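PDB 5ZNT: chitin deacetylase 1 from Bombyx mori, which removes the N-acetyl groups of N-acetyl-D-glucosamine residues in chitin, using a zinc ion, to give chitosan and acetate. Local coordinates for residues Ile40-Asp45 / Glu282-Trp287; Asp244-Phe249 / Ala272-Asn277. All coordinates share one frame; numbering follows the deposited sequence.

Contact 1. Residues Ile40-Asp45 / Glu282-Trp287; sequences ITITFD and EAFLYW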
loop_
_atom_site.group_PDB
_atom_site.type_symbol
_atom_site.label_atom_id
_atom_site.label_comp_id
_atom_site.label_asym_id
_atom_site.label_seq_id
_atom_site.Cartn_x
_atom_site.Cartn_y
_atom_site.Cartn_z
ATOM N N ILE A 40 -7.870 -4.174 -7.859
ATOM C CA ILE A 40 -7.980 -4.337 -6.414
ATOM C C ILE A 40 -6.562 -4.342 -5.852
ATOM O O ILE A 40 -5.715 -5.104 -6.323
ATOM C CB ILE A 40 -8.734 -5.627 -6.039
ATOM C CG1 ILE A 40 -10.128 -5.611 -6.701
ATOM C CG2 ILE A 40 -8.905 -5.746 -4.511
ATOM C CD1 ILE A 40 -10.959 -6.883 -6.457
ATOM N N THR A 41 -6.302 -3.488 -4.865
ATOM C CA THR A 41 -4.984 -3.418 -4.226
ATOM C C THR A 41 -5.124 -3.974 -2.814
ATOM O O THR A 41 -5.519 -3.264 -1.892
ATOM C CB THR A 41 -4.423 -1.996 -4.198
ATOM O OG1 THR A 41 -5.293 -1.123 -3.464
ATOM C CG2 THR A 41 -4.256 -1.448 -5.613
ATOM N N ILE A 42 -4.829 -5.262 -2.662
ATOM C CA ILE A 42 -4.647 -5.829 -1.335
ATOM C C ILE A 42 -3.330 -5.315 -0.769
ATOM O O ILE A 42 -2.297 -5.377 -1.441
ATOM C CB ILE A 42 -4.627 -7.361 -1.408
ATOM C CG1 ILE A 42 -5.956 -7.905 -1.938
ATOM C CG2 ILE A 42 -4.272 -7.955 -0.044
ATOM C CD1 ILE A 42 -5.825 -9.385 -2.356
ATOM N N THR A 43 -3.354 -4.801 0.463
ATOM C CA THR A 43 -2.121 -4.380 1.119
ATOM C C THR A 43 -2.057 -4.968 2.518
ATOM O O THR A 43 -3.080 -5.335 3.105
ATOM C CB THR A 43 -1.977 -2.841 1.200
ATOM O OG1 THR A 43 -2.868 -2.314 2.201
ATOM C CG2 THR A 43 -2.298 -2.172 -0.156
ATOM N N PHE A 44 -0.826 -5.038 3.049
ATOM C CA PHE A 44 -0.549 -5.468 4.414
ATOM C C PHE A 44 0.439 -4.508 5.061
ATOM O O PHE A 44 1.479 -4.193 4.466
ATOM C CB PHE A 44 0.021 -6.893 4.430
ATOM C CG PHE A 44 -0.913 -7.902 3.857
ATOM C CD1 PHE A 44 -1.981 -8.376 4.610
ATOM C CD2 PHE A 44 -0.750 -8.351 2.550
ATOM C CE1 PHE A 44 -2.870 -9.298 4.061
ATOM C CE2 PHE A 44 -1.629 -9.279 2.011
ATOM C CZ PHE A 44 -2.677 -9.753 2.772
ATOM N N ASP A 45 0.134 -4.083 6.269
ATOM C CA ASP A 45 1.052 -3.209 6.945
ATOM C C ASP A 45 1.884 -4.016 7.909
ATOM O O ASP A 45 1.597 -5.188 8.229
ATOM C CB ASP A 45 0.324 -2.027 7.564
ATOM C CG ASP A 45 -0.247 -1.079 6.534
ATOM O OD1 ASP A 45 -0.138 -1.377 5.326
ATOM O OD2 ASP A 45 -0.817 -0.041 6.945
ATOM N N GLU A 282 -11.108 -17.306 6.016
ATOM C CA GLU A 282 -11.876 -18.222 5.175
ATOM C C GLU A 282 -12.823 -17.461 4.254
ATOM O O GLU A 282 -12.911 -17.761 3.059
ATOM C CB GLU A 282 -12.651 -19.214 6.044
ATOM C CG GLU A 282 -13.651 -20.049 5.244
ATOM C CD GLU A 282 -14.390 -21.068 6.092
ATOM O OE1 GLU A 282 -13.726 -21.839 6.817
ATOM O OE2 GLU A 282 -15.634 -21.087 6.042
ATOM N N ALA A 283 -13.522 -16.458 4.785
ATOM C CA ALA A 283 -14.420 -15.658 3.962
ATOM C C ALA A 283 -13.652 -14.871 2.906
ATOM O O ALA A 283 -14.115 -14.726 1.767
ATOM C CB ALA A 283 -15.244 -14.718 4.848
ATOM N N PHE A 284 -12.476 -14.361 3.258
ATOM C CA PHE A 284 -11.693 -13.576 2.313
ATOM C C PHE A 284 -11.243 -14.440 1.137
ATOM O O PHE A 284 -11.333 -14.028 -0.025
ATOM C CB PHE A 284 -10.480 -12.977 3.032
ATOM C CG PHE A 284 -9.624 -12.091 2.171
ATOM C CD1 PHE A 284 -10.195 -11.128 1.350
ATOM C CD2 PHE A 284 -8.250 -12.211 2.200
ATOM C CE1 PHE A 284 -9.400 -10.300 0.557
ATOM C CE2 PHE A 284 -7.442 -11.385 1.415
ATOM C CZ PHE A 284 -8.024 -10.427 0.594
ATOM N N LEU A 285 -10.710 -15.622 1.427
ATOM C CA LEU A 285 -10.262 -16.507 0.362
ATOM C C LEU A 285 -11.439 -16.992 -0.486
ATOM O O LEU A 285 -11.342 -17.043 -1.721
ATOM C CB LEU A 285 -9.492 -17.676 0.963
ATOM C CG LEU A 285 -8.212 -17.221 1.673
ATOM C CD1 LEU A 285 -7.408 -18.399 2.174
ATOM C CD2 LEU A 285 -7.369 -16.335 0.735
ATOM N N TYR A 286 -12.554 -17.349 0.154
ATOM C CA TYR A 286 -13.750 -17.701 -0.603
ATOM C C TYR A 286 -14.115 -16.583 -1.570
ATOM O O TYR A 286 -14.365 -16.824 -2.761
ATOM C CB TYR A 286 -14.906 -17.989 0.353
ATOM C CG TYR A 286 -16.152 -18.469 -0.349
ATOM C CD1 TYR A 286 -17.017 -17.568 -0.956
ATOM C CD2 TYR A 286 -16.462 -19.821 -0.405
ATOM C CE1 TYR A 286 -18.156 -17.997 -1.614
ATOM C CE2 TYR A 286 -17.607 -20.265 -1.054
ATOM C CZ TYR A 286 -18.445 -19.350 -1.662
ATOM O OH TYR A 286 -19.589 -19.777 -2.322
ATOM N N TRP A 287 -14.139 -15.346 -1.068
ATOM C CA TRP A 287 -14.465 -14.193 -1.897
ATOM C C TRP A 287 -13.482 -14.037 -3.054
ATOM O O TRP A 287 -13.893 -13.862 -4.212
ATOM C CB TRP A 287 -14.489 -12.931 -1.031
ATOM C CG TRP A 287 -14.819 -11.709 -1.806
ATOM C CD1 TRP A 287 -16.072 -11.307 -2.209
ATOM C CD2 TRP A 287 -13.902 -10.714 -2.290
ATOM N NE1 TRP A 287 -15.984 -10.138 -2.914
ATOM C CE2 TRP A 287 -14.669 -9.747 -2.977
ATOM C CE3 TRP A 287 -12.506 -10.546 -2.214
ATOM C CZ2 TRP A 287 -14.100 -8.632 -3.578
ATOM C CZ3 TRP A 287 -11.944 -9.433 -2.813
ATOM C CH2 TRP A 287 -12.741 -8.496 -3.498
#
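Phe284 meets Ile42 first along the helical segment, its CZ lying 3.8 Å from Ile42 CD1 and 4.1 Å from Ile42 CG1. The two side chains approach from opposite directions, and the methyl reaches the far end of the ring obliquely. With CG anti to the backbone N (chi1 -177°), the phenyl is directed toward the strand, and it and the Ile42 CG1-CD1 arm together bridge the 11.1 Å between Phe284 CA and Ile42 CA. One turn further on, Trp287 repeats the pattern against Ile40: its six-membered ring presents CH2 at 3.8 Å from Ile40 CD1, again obliquely. Both isoleucines hold CG1 beside the backbone N and extend CD1 toward the helix, each methyl meeting a single ring atom, CZ of Phe284 or CH2 of Trp287. No hydrogen bond crosses, and the two segments bury 154 Å² between them, nearly all of it on these four residues. Strand 38-45 pairs in parallel with strands 265-270, 298-300 and 75-78, and helix 278-294 covers it here, with Leu267 and Phe300 touching both Ile40 and Trp287. Helix 243-258 completes the surroundings through Phe254, which touches both residues too, and Phe246, which touches Phe284.

Contact 2. Residues Asp244-Phe249 / Ala272-Asn277; sequences DQFYNF and AWLKNN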
loop_
_atom_site.group_PDB
_atom_site.type_symbol
_atom_site.label_atom_id
_atom_site.label_comp_id
_atom_site.label_asym_id
_atom_site.label_seq_id
_atom_site.Cartn_x
_atom_site.Cartn_y
_atom_site.Cartn_z
ATOM N N ASP A 244 -19.590 -14.254 7.428
ATOM C CA ASP A 244 -20.656 -13.889 6.496
ATOM C C ASP A 244 -20.758 -12.382 6.324
ATOM O O ASP A 244 -20.950 -11.890 5.204
ATOM C CB ASP A 244 -22.001 -14.442 6.966
ATOM C CG ASP A 244 -22.998 -14.560 5.828
ATOM O OD1 ASP A 244 -22.740 -15.390 4.922
ATOM O OD2 ASP A 244 -24.016 -13.813 5.818
ATOM N N GLN A 245 -20.671 -11.635 7.430
ATOM C CA GLN A 245 -20.710 -10.178 7.333
ATOM C C GLN A 245 -19.553 -9.658 6.488
ATOM O O GLN A 245 -19.739 -8.763 5.656
ATOM C CB GLN A 245 -20.671 -9.542 8.724
ATOM C CG GLN A 245 -21.914 -9.773 9.569
ATOM C CD GLN A 245 -21.730 -9.347 11.030
ATOM O OE1 GLN A 245 -20.609 -9.117 11.488
ATOM N NE2 GLN A 245 -22.842 -9.258 11.768
ATOM N N PHE A 246 -18.353 -10.205 6.709
ATOM C CA PHE A 246 -17.172 -9.805 5.946
ATOM C C PHE A 246 -17.349 -10.118 4.464
ATOM O O PHE A 246 -17.030 -9.286 3.604
ATOM C CB PHE A 246 -15.938 -10.524 6.500
ATOM C CG PHE A 246 -14.620 -10.038 5.918
ATOM C CD1 PHE A 246 -14.471 -8.727 5.484
ATOM C CD2 PHE A 246 -13.541 -10.892 5.817
ATOM C CE1 PHE A 246 -13.267 -8.284 4.959
ATOM C CE2 PHE A 246 -12.321 -10.448 5.277
ATOM C CZ PHE A 246 -12.201 -9.148 4.850
ATOM N N TYR A 247 -17.873 -11.307 4.153
ATOM C CA TYR A 247 -18.132 -11.670 2.761
ATOM C C TYR A 247 -19.086 -10.671 2.103
ATOM O O TYR A 247 -18.789 -10.124 1.034
ATOM C CB TYR A 247 -18.659 -13.110 2.696
ATOM C CG TYR A 247 -19.133 -13.496 1.308
ATOM C CD1 TYR A 247 -18.227 -13.860 0.309
ATOM C CD2 TYR A 247 -20.490 -13.456 0.985
ATOM C CE1 TYR A 247 -18.671 -14.190 -0.973
ATOM C CE2 TYR A 247 -20.942 -13.781 -0.291
ATOM C CZ TYR A 247 -20.034 -14.144 -1.255
ATOM O OH TYR A 247 -20.509 -14.445 -2.502
ATOM N N ASN A 248 -20.210 -10.361 2.755
ATOM C CA ASN A 248 -21.143 -9.396 2.168
ATOM C C ASN A 248 -20.524 -8.005 2.085
ATOM O O ASN A 248 -20.751 -7.270 1.120
ATOM C CB ASN A 248 -22.445 -9.369 2.976
ATOM C CG ASN A 248 -23.162 -10.718 2.963
ATOM O OD1 ASN A 248 -23.128 -11.432 1.967
ATOM N ND2 ASN A 248 -23.788 -11.072 4.067
ATOM N N PHE A 249 -19.721 -7.639 3.084
ATOM C CA PHE A 249 -19.013 -6.362 3.060
ATOM C C PHE A 249 -18.087 -6.267 1.845
ATOM O O PHE A 249 -18.051 -5.239 1.150
ATOM C CB PHE A 249 -18.257 -6.229 4.385
ATOM C CG PHE A 249 -17.253 -5.124 4.435
ATOM C CD1 PHE A 249 -17.618 -3.857 4.852
ATOM C CD2 PHE A 249 -15.927 -5.370 4.119
ATOM C CE1 PHE A 249 -16.687 -2.848 4.944
ATOM C CE2 PHE A 249 -14.977 -4.354 4.203
ATOM C CZ PHE A 249 -15.363 -3.099 4.616
ATOM N N ALA A 272 -2.364 -9.877 11.222
ATOM C CA ALA A 272 -2.828 -10.463 12.477
ATOM C C ALA A 272 -4.359 -10.534 12.531
ATOM O O ALA A 272 -4.927 -11.472 13.104
ATOM C CB ALA A 272 -2.277 -9.653 13.655
ATOM N N TRP A 273 -5.040 -9.538 11.954
ATOM C CA TRP A 273 -6.501 -9.539 11.921
ATOM C C TRP A 273 -7.036 -10.750 11.158
ATOM O O TRP A 273 -7.986 -11.401 11.604
ATOM C CB TRP A 273 -6.991 -8.230 11.306
ATOM C CG TRP A 273 -8.502 -8.020 11.284
ATOM C CD1 TRP A 273 -9.281 -7.485 12.288
ATOM C CD2 TRP A 273 -9.400 -8.320 10.203
ATOM N NE1 TRP A 273 -10.600 -7.430 11.885
ATOM C CE2 TRP A 273 -10.703 -7.940 10.618
ATOM C CE3 TRP A 273 -9.231 -8.864 8.921
ATOM C CZ2 TRP A 273 -11.824 -8.087 9.797
ATOM C CZ3 TRP A 273 -10.340 -9.012 8.114
ATOM C CH2 TRP A 273 -11.627 -8.628 8.555
ATOM N N LEU A 274 -6.409 -11.094 10.023
ATOM C CA LEU A 274 -6.796 -12.303 9.293
ATOM C C LEU A 274 -6.391 -13.560 10.052
ATOM O O LEU A 274 -7.155 -14.528 10.124
ATOM C CB LEU A 274 -6.151 -12.315 7.901
ATOM C CG LEU A 274 -6.735 -11.325 6.905
ATOM C CD1 LEU A 274 -5.852 -11.210 5.642
ATOM C CD2 LEU A 274 -8.205 -11.709 6.546
ATOM N N LYS A 275 -5.189 -13.571 10.614
ATOM C CA LYS A 275 -4.696 -14.770 11.272
ATOM C C LYS A 275 -5.471 -15.068 12.547
ATOM O O LYS A 275 -5.783 -16.230 12.836
ATOM C CB LYS A 275 -3.207 -14.630 11.569
ATOM C CG LYS A 275 -2.630 -15.926 12.106
ATOM C CD LYS A 275 -1.141 -15.883 12.192
ATOM C CE LYS A 275 -0.610 -17.221 12.637
ATOM N NZ LYS A 275 0.843 -17.122 12.856
ATOM N N ASN A 276 -5.801 -14.037 13.320
ATOM C CA ASN A 276 -6.445 -14.274 14.603
ATOM C C ASN A 276 -7.925 -14.585 14.466
ATOM O O ASN A 276 -8.555 -14.985 15.451
ATOM C CB ASN A 276 -6.248 -13.068 15.536
ATOM C CG ASN A 276 -4.770 -12.812 15.866
ATOM O OD1 ASN A 276 -3.894 -13.630 15.566
ATOM N ND2 ASN A 276 -4.497 -11.680 16.482
ATOM N N ASN A 277 -8.493 -14.418 13.273
ATOM C CA ASN A 277 -9.914 -14.646 13.026
ATOM C C ASN A 277 -10.055 -15.593 11.842
ATOM O O ASN A 277 -10.334 -15.151 10.723
ATOM C CB ASN A 277 -10.646 -13.335 12.745
ATOM C CG ASN A 277 -10.578 -12.341 13.908
ATOM O OD1 ASN A 277 -11.350 -12.462 14.864
ATOM N ND2 ASN A 277 -9.691 -11.328 13.809
#
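Phe246 is the one residue of 244-249 that reaches the other helix, and it receives the indole of Trp273 on its ring face. The pair is a T-shaped (edge-to-face) stack: the Phe246 ring and the six-membered ring of Trp273 have centroids 5.0 Å apart and planes at 87°. Trp273 holds CG anti to its backbone N (chi1 -176°), which sends the indole toward Phe246. Trp273 CH2 stands 3.7 Å above the plane of the Phe246 ring, over its centre, while CZ3 of Trp273 comes to 3.7 Å from Phe246 CE2. Leu274 adds a looser contact, its CD2 4.5 Å from Phe246 CE2. Just past the tryptophan's helix, Asn277 ND2 donates to Trp273 O at 2.8 Å, nearly straight at 172°, on a lone pair in the carbonyl plane. The same amide nitrogen lies over the rim of one indole face, 4.1 Å above the Trp273 ring plane. Phe280 also stacks on Trp273, and Phe269 of strand 265-270 touches both Phe246 and Leu274. The Trp273 side chain is about 10 Å from that of the zinc ligand Asp46. The packing joins helices 243-258 and 271-276 alongside the parallel sheet of the CE4 (NodB-homology) domain, a distorted beta/alpha barrel.

Contacts 1 and 2 form one continuous apolar region, their centres 9 Å apart. Two junctions support this: Phe284 CB lies 3.9 Å from Phe246 CE2, and Phe44 CE1 lies 3.9 Å from Leu274 CD1. A more peripheral contact brings Tyr286 CD1 to 3.8 Å from Tyr247 CE1. Phe269 bridges them further, touching Phe284, Phe246 and Leu274. Helices 271-276 and 278-294 are consecutive, and each of the two supplies a side to one contact. Relative to the active site, contact 1 is buried packing away from the annotated sites, although strand 38-45 leads directly to zinc-binding Asp46. Contact 2 comes nearer, with the Trp273 side chain about 12 Å from the zinc ion.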